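Beta-galactosidase/beta-glucuronidase (Faecalibacterium prausnitzii L2-6, PDB 6MVF) binds flavin mononucleotide and, as a family 2 glycoside hydrolase, probably cleaves beta-linked sugars such as glucuronides. Local coordinates at residues E244-D249 / N387-L392; S278-V281 / F287-N290; L419-D424 / I446-S451. One frame throughout, in Å; residues are numbered along the deposited sequence.

Contact 1: E244-D249 / N387-L392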
loop_
_atom_site.group_PDB
_atom_site.type_symbol
_atom_site.label_atom_id
_atom_site.label_comp_id
_atom_site.label_asym_id
_atom_site.label_seq_id
_atom_site.Cartn_x
_atom_site.Cartn_y
_atom_site.Cartn_z
ATOM N N GLU A 244 -15.015 11.646 -24.376
ATOM C CA GLU A 244 -14.675 12.595 -23.323
ATOM C C GLU A 244 -13.407 13.334 -23.740
ATOM O O GLU A 244 -12.330 12.734 -23.827
ATOM C CB GLU A 244 -14.500 11.877 -21.990
ATOM C CG GLU A 244 -15.823 11.619 -21.303
ATOM C CD GLU A 244 -15.660 10.875 -19.993
ATOM O OE1 GLU A 244 -15.366 11.519 -18.951
ATOM O OE2 GLU A 244 -15.818 9.632 -20.013
ATOM N N LEU A 245 -13.535 14.628 -24.026
ATOM C CA LEU A 245 -12.391 15.366 -24.535
ATOM C C LEU A 245 -11.373 15.630 -23.427
ATOM O O LEU A 245 -11.698 15.639 -22.232
ATOM C CB LEU A 245 -12.833 16.686 -25.158
ATOM C CG LEU A 245 -13.904 16.537 -26.235
ATOM C CD1 LEU A 245 -14.228 17.879 -26.848
ATOM C CD2 LEU A 245 -13.452 15.558 -27.286
ATOM N N TRP A 246 -10.120 15.835 -23.856
ATOM C CA TRP A 246 -9.009 16.233 -22.995
ATOM C C TRP A 246 -8.865 17.762 -22.967
ATOM O O TRP A 246 -8.859 18.414 -24.019
ATOM C CB TRP A 246 -7.711 15.583 -23.495
ATOM C CG TRP A 246 -6.523 15.828 -22.602
ATOM C CD1 TRP A 246 -6.056 15.001 -21.624
ATOM C CD2 TRP A 246 -5.668 16.983 -22.588
ATOM N NE1 TRP A 246 -4.963 15.559 -21.007
ATOM C CE2 TRP A 246 -4.710 16.780 -21.577
ATOM C CE3 TRP A 246 -5.620 18.166 -23.331
ATOM C CZ2 TRP A 246 -3.710 17.718 -21.293
ATOM C CZ3 TRP A 246 -4.632 19.086 -23.054
ATOM C CH2 TRP A 246 -3.690 18.860 -22.039
ATOM N N SER A 247 -8.739 18.333 -21.766
ATOM C CA SER A 247 -8.332 19.733 -21.623
ATOM C C SER A 247 -7.539 19.873 -20.331
ATOM O O SER A 247 -7.456 18.937 -19.540
ATOM C CB SER A 247 -9.532 20.690 -21.635
ATOM O OG SER A 247 -10.227 20.661 -20.400
ATOM N N MET A 248 -6.929 21.048 -20.129
ATOM C CA MET A 248 -6.158 21.286 -18.903
ATOM C C MET A 248 -7.035 21.200 -17.661
ATOM O O MET A 248 -6.584 20.714 -16.617
ATOM C CB MET A 248 -5.445 22.648 -18.946
ATOM C CG MET A 248 -4.365 22.735 -20.021
ATOM S SD MET A 248 -5.022 23.070 -21.681
ATOM C CE MET A 248 -5.529 24.786 -21.439
ATOM N N ASP A 249 -8.292 21.636 -17.760
ATOM C CA ASP A 249 -9.208 21.537 -16.631
ATOM C C ASP A 249 -9.772 20.122 -16.431
ATOM O O ASP A 249 -9.999 19.711 -15.287
ATOM C CB ASP A 249 -10.332 22.554 -16.802
ATOM C CG ASP A 249 -9.918 23.941 -16.352
ATOM O OD1 ASP A 249 -8.944 24.051 -15.552
ATOM O OD2 ASP A 249 -10.559 24.919 -16.797
ATOM N N ASN A 387 2.582 10.561 -28.694
ATOM C CA ASN A 387 1.257 10.205 -28.199
ATOM C C ASN A 387 0.771 11.044 -27.019
ATOM O O ASN A 387 -0.399 10.918 -26.647
ATOM C CB ASN A 387 1.224 8.728 -27.839
ATOM C CG ASN A 387 1.500 7.851 -29.041
ATOM O OD1 ASN A 387 1.144 8.204 -30.181
ATOM N ND2 ASN A 387 2.169 6.710 -28.806
ATOM N N HIS A 388 1.608 11.919 -26.455
ATOM C CA HIS A 388 1.221 12.722 -25.301
ATOM C C HIS A 388 0.206 13.798 -25.669
ATOM O O HIS A 388 0.545 14.707 -26.440
ATOM C CB HIS A 388 2.442 13.381 -24.708
ATOM C CG HIS A 388 3.435 12.421 -24.143
ATOM N ND1 HIS A 388 3.196 11.695 -22.994
ATOM C CD2 HIS A 388 4.684 12.092 -24.548
ATOM C CE1 HIS A 388 4.256 10.957 -22.716
ATOM N NE2 HIS A 388 5.167 11.169 -23.651
ATOM N N PRO A 389 -1.027 13.766 -25.137
ATOM C CA PRO A 389 -1.981 14.841 -25.472
ATOM C C PRO A 389 -1.586 16.187 -24.889
ATOM O O PRO A 389 -2.024 17.223 -25.411
ATOM C CB PRO A 389 -3.311 14.339 -24.891
ATOM C CG PRO A 389 -2.928 13.391 -23.795
ATOM C CD PRO A 389 -1.634 12.747 -24.252
ATOM N N SER A 390 -0.754 16.206 -23.843
ATOM C CA SER A 390 -0.403 17.476 -23.220
ATOM C C SER A 390 0.500 18.307 -24.129
ATOM O O SER A 390 0.525 19.535 -24.017
ATOM C CB SER A 390 0.262 17.243 -21.853
ATOM O OG SER A 390 1.550 16.637 -21.989
ATOM N N ILE A 391 1.248 17.672 -25.022
ATOM C CA ILE A 391 2.174 18.411 -25.878
ATOM C C ILE A 391 1.384 19.055 -27.010
ATOM O O ILE A 391 0.778 18.361 -27.832
ATOM C CB ILE A 391 3.294 17.501 -26.417
ATOM C CG1 ILE A 391 4.087 16.914 -25.242
ATOM C CG2 ILE A 391 4.198 18.284 -27.384
ATOM C CD1 ILE A 391 5.268 16.040 -25.620
ATOM N N LEU A 392 1.377 20.386 -27.047
ATOM C CA LEU A 392 0.693 21.116 -28.112
ATOM C C LEU A 392 1.637 21.838 -29.071
ATOM O O LEU A 392 1.288 22.028 -30.237
ATOM C CB LEU A 392 -0.296 22.128 -27.517
ATOM C CG LEU A 392 -1.280 21.648 -26.446
ATOM C CD1 LEU A 392 -2.340 22.706 -26.253
ATOM C CD2 LEU A 392 -1.907 20.309 -26.801
#
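Trp246 lays one face of its indole against the turn centred on Pro389 and Ser390. The pyrrolidine supplies the CH-pi part of the contact: Pro389 CB stands 4.1 Å from the centroid of the five-membered ring and only 5° off the ring normal, so the carbon sits above that ring, toward one side of the indole. The two side chains cross at about a right angle, and Pro389 CG also approaches Trp246 CD1, at 4.1 Å. The benzo part of the same indole meets backbone more than side chain. Trp246 CH2 lies 3.8 Å from Ser390 CA, Trp246 CZ2 is 4.0 Å from Ser390 CB, and Pro389 O with Ser390 N lies over the same face as the proline. Across the ring, the opposite face is met near its rim by Met248 N of the same loop.

With CG anti to the backbone N (chi1 -175°), and the ring plane turned nearly perpendicular to that arm (chi2 95°), the indole extends from 244-249 and offers a face, not an edge, to 387-392. The receiving surface is shaped by a type I beta turn from His388 to Ile391, closed by a weak bond from Ile391 N to His388 O.

Asp348, in helix 341-350, ties both sides together: its backbone O accepts Trp246 NE1 and its OD1 pairs with Ser390 OG. The contact thus joins a loop of the middle domain to the barrel where strand 391-398 begins, beside strand 353-357, with Ile289 of strand 286-289 also touching the indole.

Contact 2: S278-V281 / F287-N290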
loop_
_atom_site.group_PDB
_atom_site.type_symbol
_atom_site.label_atom_id
_atom_site.label_comp_id
_atom_site.label_asym_id
_atom_site.label_seq_id
_atom_site.Cartn_x
_atom_site.Cartn_y
_atom_site.Cartn_z
ATOM N N SER A 278 -8.739 19.376 -29.873
ATOM C CA SER A 278 -8.304 20.243 -30.953
ATOM C C SER A 278 -8.038 21.620 -30.364
ATOM O O SER A 278 -8.489 21.937 -29.260
ATOM C CB SER A 278 -9.349 20.324 -32.071
ATOM O OG SER A 278 -10.623 20.694 -31.557
ATOM N N TYR A 279 -7.287 22.434 -31.101
ATOM C CA TYR A 279 -6.858 23.714 -30.562
ATOM C C TYR A 279 -6.393 24.614 -31.698
ATOM O O TYR A 279 -5.947 24.148 -32.748
ATOM C CB TYR A 279 -5.752 23.551 -29.498
ATOM C CG TYR A 279 -4.475 22.879 -29.976
ATOM C CD1 TYR A 279 -4.353 21.496 -29.989
ATOM C CD2 TYR A 279 -3.379 23.632 -30.389
ATOM C CE1 TYR A 279 -3.191 20.870 -30.419
ATOM C CE2 TYR A 279 -2.203 23.013 -30.822
ATOM C CZ TYR A 279 -2.121 21.624 -30.830
ATOM O OH TYR A 279 -0.966 20.991 -31.242
ATOM N N THR A 280 -6.505 25.919 -31.467
ATOM C CA THR A 280 -6.155 26.920 -32.456
ATOM C C THR A 280 -5.435 28.056 -31.750
ATOM O O THR A 280 -5.682 28.328 -30.569
ATOM C CB THR A 280 -7.406 27.437 -33.194
ATOM O OG1 THR A 280 -8.410 27.791 -32.234
ATOM C CG2 THR A 280 -7.982 26.357 -34.111
ATOM N N VAL A 281 -4.508 28.687 -32.470
ATOM C CA VAL A 281 -3.937 29.969 -32.076
ATOM C C VAL A 281 -4.128 30.937 -33.230
ATOM O O VAL A 281 -3.737 30.635 -34.363
ATOM C CB VAL A 281 -2.444 29.871 -31.712
ATOM C CG1 VAL A 281 -1.954 31.222 -31.247
ATOM C CG2 VAL A 281 -2.196 28.815 -30.644
ATOM N N PHE A 287 -5.118 31.661 -27.734
ATOM C CA PHE A 287 -5.240 30.207 -27.703
ATOM C C PHE A 287 -6.671 29.776 -27.380
ATOM O O PHE A 287 -7.323 30.349 -26.501
ATOM C CB PHE A 287 -4.262 29.613 -26.681
ATOM C CG PHE A 287 -4.354 28.132 -26.544
ATOM C CD1 PHE A 287 -3.670 27.308 -27.408
ATOM C CD2 PHE A 287 -5.130 27.562 -25.547
ATOM C CE1 PHE A 287 -3.762 25.947 -27.282
ATOM C CE2 PHE A 287 -5.224 26.204 -25.415
ATOM C CZ PHE A 287 -4.543 25.393 -26.287
ATOM N N SER A 288 -7.155 28.769 -28.110
ATOM C CA SER A 288 -8.414 28.093 -27.830
ATOM C C SER A 288 -8.162 26.600 -27.812
ATOM O O SER A 288 -7.378 26.086 -28.613
ATOM C CB SER A 288 -9.506 28.355 -28.885
ATOM O OG SER A 288 -9.681 29.729 -29.156
ATOM N N ILE A 289 -8.849 25.889 -26.931
ATOM C CA ILE A 289 -8.819 24.435 -26.971
ATOM C C ILE A 289 -10.257 23.941 -26.944
ATOM O O ILE A 289 -11.075 24.448 -26.166
ATOM C CB ILE A 289 -7.977 23.848 -25.826
ATOM C CG1 ILE A 289 -8.010 22.318 -25.880
ATOM C CG2 ILE A 289 -8.424 24.409 -24.498
ATOM C CD1 ILE A 289 -6.946 21.661 -24.994
ATOM N N ASN A 290 -10.582 23.009 -27.847
ATOM C CA ASN A 290 -11.929 22.438 -27.940
ATOM C C ASN A 290 -12.984 23.527 -28.097
ATOM O O ASN A 290 -14.074 23.432 -27.529
ATOM C CB ASN A 290 -12.252 21.553 -26.726
ATOM C CG ASN A 290 -11.331 20.337 -26.624
ATOM O OD1 ASN A 290 -10.957 19.746 -27.641
ATOM N ND2 ASN A 290 -10.945 19.971 -25.398
HETATM O O HOH W 1 -12.581 19.534 -29.846
HETATM O O HOH W 2 -7.898 31.107 -31.308
#
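Phe287 puts its ring into the hollow between Tyr279 and Val281. The CE1 corner of the phenyl fits against Tyr279 CB at 3.8 Å, while Val281 CG2 fills in at the ring edge, near its plane, 3.9 Å from Phe287 CD1. Holding CG anti to the backbone N (chi1 178°) brings the phenyl nearer the other strand, where CE1 also meets the CD2 side of the Tyr279 ring, whose far end leads away. Ile289, paired across from Tyr279, shares this face, with Ile289 CB 4.3 Å from Tyr279 CB. On the other face Ser288 CB nestles 3.6 Å from Thr280 OG1.

These segments form an antiparallel hairpin, the strand directions differing by 171°. Thr280 and Ser288 are the hydrogen-bonded pair, joined by Ser288 N to Thr280 O at 2.9 Å and Thr280 N to Ser288 O at 3.0 Å; Tyr279-Ile289 and Val281-Phe287 are non-hydrogen-bonded pairs.

Asn290 closes the far end twice. Its N donates to Ser278 O at 2.7 Å, and its OD1 accepts Ser278 N at 3.2 Å, the donor tilted 32° from the amide carbonyl plane. A water donates to the same OD1 and also bonds Ser278 OG, while Asn290 ND2 reaches Trp246 O. Without the amide, as with an alanine here, Ser278 N and Trp246 O would probably lose their side-chain partners and the water its bridging role.

Chemically, the face of Tyr279, Val281, Phe287 and Ile289 is mostly apolar, with Tyr279 OH weakly bonded to Leu392 O, while Thr280 and Ser288 turn their hydroxyls to a shared water, weakly held by Thr280.

Contact 3: L419-D424 / I446-S451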
loop_
_atom_site.group_PDB
_atom_site.type_symbol
_atom_site.label_atom_id
_atom_site.label_comp_id
_atom_site.label_asym_id
_atom_site.label_seq_id
_atom_site.Cartn_x
_atom_site.Cartn_y
_atom_site.Cartn_z
ATOM N N LEU A 419 10.655 19.275 -40.952
ATOM C CA LEU A 419 10.653 17.973 -40.292
ATOM C C LEU A 419 9.483 17.832 -39.326
ATOM O O LEU A 419 8.871 16.757 -39.234
ATOM C CB LEU A 419 11.975 17.759 -39.558
ATOM C CG LEU A 419 12.080 16.430 -38.812
ATOM C CD1 LEU A 419 12.032 15.307 -39.806
ATOM C CD2 LEU A 419 13.351 16.394 -37.981
ATOM N N CYS A 420 9.163 18.896 -38.580
ATOM C CA CYS A 420 8.041 18.817 -37.647
ATOM C C CYS A 420 6.720 18.596 -38.381
ATOM O O CYS A 420 5.835 17.898 -37.871
ATOM C CB CYS A 420 7.953 20.080 -36.789
ATOM S SG CYS A 420 9.310 20.414 -35.638
ATOM N N LYS A 421 6.564 19.178 -39.584
ATOM C CA LYS A 421 5.313 19.021 -40.332
ATOM C C LYS A 421 5.271 17.718 -41.123
ATOM O O LYS A 421 4.195 17.155 -41.327
ATOM C CB LYS A 421 5.103 20.215 -41.258
ATOM C CG LYS A 421 4.956 21.535 -40.509
ATOM C CD LYS A 421 3.820 21.455 -39.499
ATOM C CE LYS A 421 3.578 22.797 -38.834
ATOM N NZ LYS A 421 2.331 22.793 -38.040
ATOM N N GLU A 422 6.424 17.230 -41.568
ATOM C CA GLU A 422 6.520 15.878 -42.101
ATOM C C GLU A 422 6.179 14.844 -41.032
ATOM O O GLU A 422 5.368 13.943 -41.264
ATOM C CB GLU A 422 7.932 15.646 -42.650
ATOM C CG GLU A 422 7.965 15.154 -44.097
ATOM C CD GLU A 422 9.188 15.655 -44.874
ATOM O OE1 GLU A 422 10.309 15.580 -44.324
ATOM O OE2 GLU A 422 9.029 16.140 -46.026
ATOM N N LEU A 423 6.787 14.955 -39.847
ATOM C CA LEU A 423 6.582 13.934 -38.828
ATOM C C LEU A 423 5.255 14.081 -38.110
ATOM O O LEU A 423 4.657 13.073 -37.714
ATOM C CB LEU A 423 7.704 13.960 -37.797
ATOM C CG LEU A 423 9.075 13.482 -38.266
ATOM C CD1 LEU A 423 10.030 13.571 -37.111
ATOM C CD2 LEU A 423 8.989 12.074 -38.768
ATOM N N ASP A 424 4.764 15.305 -37.932
ATOM C CA ASP A 424 3.606 15.531 -37.071
ATOM C C ASP A 424 2.895 16.801 -37.505
ATOM O O ASP A 424 3.147 17.894 -36.980
ATOM C CB ASP A 424 4.019 15.618 -35.604
ATOM C CG ASP A 424 2.852 15.923 -34.686
ATOM O OD1 ASP A 424 1.679 15.775 -35.114
ATOM O OD2 ASP A 424 3.104 16.319 -33.526
ATOM N N ILE A 446 8.712 31.701 -39.760
ATOM C CA ILE A 446 9.132 30.333 -40.046
ATOM C C ILE A 446 8.184 29.334 -39.395
ATOM O O ILE A 446 7.724 28.380 -40.036
ATOM C CB ILE A 446 10.580 30.093 -39.576
ATOM C CG1 ILE A 446 11.580 30.926 -40.374
ATOM C CG2 ILE A 446 10.931 28.609 -39.676
ATOM C CD1 ILE A 446 13.023 30.648 -39.987
ATOM N N THR A 447 7.885 29.540 -38.112
ATOM C CA THR A 447 7.061 28.635 -37.324
ATOM C C THR A 447 5.632 29.174 -37.215
ATOM O O THR A 447 5.356 30.337 -37.518
ATOM C CB THR A 447 7.684 28.420 -35.934
ATOM O OG1 THR A 447 7.824 29.675 -35.248
ATOM C CG2 THR A 447 9.068 27.738 -36.053
ATOM N N ASP A 448 4.712 28.294 -36.792
ATOM C CA ASP A 448 3.288 28.643 -36.727
ATOM C C ASP A 448 3.008 29.738 -35.700
ATOM O O ASP A 448 2.083 30.545 -35.880
ATOM C CB ASP A 448 2.435 27.405 -36.393
ATOM C CG ASP A 448 2.643 26.244 -37.375
ATOM O OD1 ASP A 448 2.742 26.487 -38.601
ATOM O OD2 ASP A 448 2.701 25.077 -36.912
ATOM N N VAL A 449 3.757 29.758 -34.603
ATOM C CA VAL A 449 3.624 30.766 -33.563
ATOM C C VAL A 449 5.038 31.113 -33.112
ATOM O O VAL A 449 6.017 30.491 -33.538
ATOM C CB VAL A 449 2.742 30.292 -32.378
ATOM C CG1 VAL A 449 1.318 29.965 -32.844
ATOM C CG2 VAL A 449 3.357 29.076 -31.679
ATOM N N GLU A 450 5.147 32.140 -32.265
ATOM C CA GLU A 450 6.435 32.767 -31.985
ATOM C C GLU A 450 6.399 33.394 -30.602
ATOM O O GLU A 450 5.361 33.892 -30.158
ATOM C CB GLU A 450 6.802 33.856 -33.011
ATOM C CG GLU A 450 7.033 33.359 -34.431
ATOM C CD GLU A 450 7.627 34.432 -35.352
ATOM O OE1 GLU A 450 8.678 35.027 -34.997
ATOM O OE2 GLU A 450 7.039 34.683 -36.434
ATOM N N SER A 451 7.549 33.396 -29.938
ATOM C CA SER A 451 7.629 34.012 -28.626
ATOM C C SER A 451 8.975 34.703 -28.438
ATOM O O SER A 451 9.983 34.338 -29.052
ATOM C CB SER A 451 7.397 32.986 -27.504
ATOM O OG SER A 451 6.026 32.629 -27.401
#
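Asp448 OD2 is gripped by two donors: Lys421 NZ, 2.6 Å away in a hydrogen-bonded salt bridge, and the backbone N of Thr429. The ammonium meets Asp448 OD2 on the syn side, 15° out of the carboxylate plane. It uses one oxygen alone, since Asp448 OD1 stays 3.8 Å from Lys421 NZ.

The two side chains come from opposite directions and meet at their polar ends. The lysine leaves the helix with CG anti to the carbonyl carbon, bends once at chi2 (-56°), then runs extended to NZ, which also donates to Arg427 O. Both charged groups therefore have a second partner in the backbone, Arg427 O for the lysine and Thr429 N for the aspartate, which should hold the ion pair in place although it lies at the surface; the nearby positive charge would be expected to favour the ionised aspartate.

Each segment is also braced internally. Asp424 N bonds Cys420 O at 2.8 Å in the last turn before Asp424 departs from helical geometry, and Thr447 OG1 donates to Val449 O at 2.6 Å across the bend carrying Asp448.

The salt bridge links the C-terminal end of helix 407-423 to the loop leading into strand 450-453. Between them strand 428-433 begins, and its Thr429 shares Asp448 while pairing with Val449. Leu423, on the same helix, packs on helix 368-385 and belongs to the FMN pocket.

Overall arrangement
All three contacts reach one sheet, the eight-stranded TIM barrel with its added hairpin 279-282/286-289, and gather where strands 391-398, 428-433 and 450-453 begin. Contact 2 falls within the sequence span of contact 1, and contact 3 follows both. Contacts 1 and 2, with centres about 11 Å apart, touch through Leu392 on Phe287 and through probable hydrogen bonds, Leu392 O with Tyr279 OH and Trp246 O with Asn290 ND2. The centres of contacts 2 and 3 are about 16 Å apart; those of contacts 1 and 3, about 19 Å apart, belong to contacts that do not touch. The hairpin packs on the first residues of barrel strands 391-398 and 428-433, with the middle-domain loop on it and Val449 against Val281, joining the two domains.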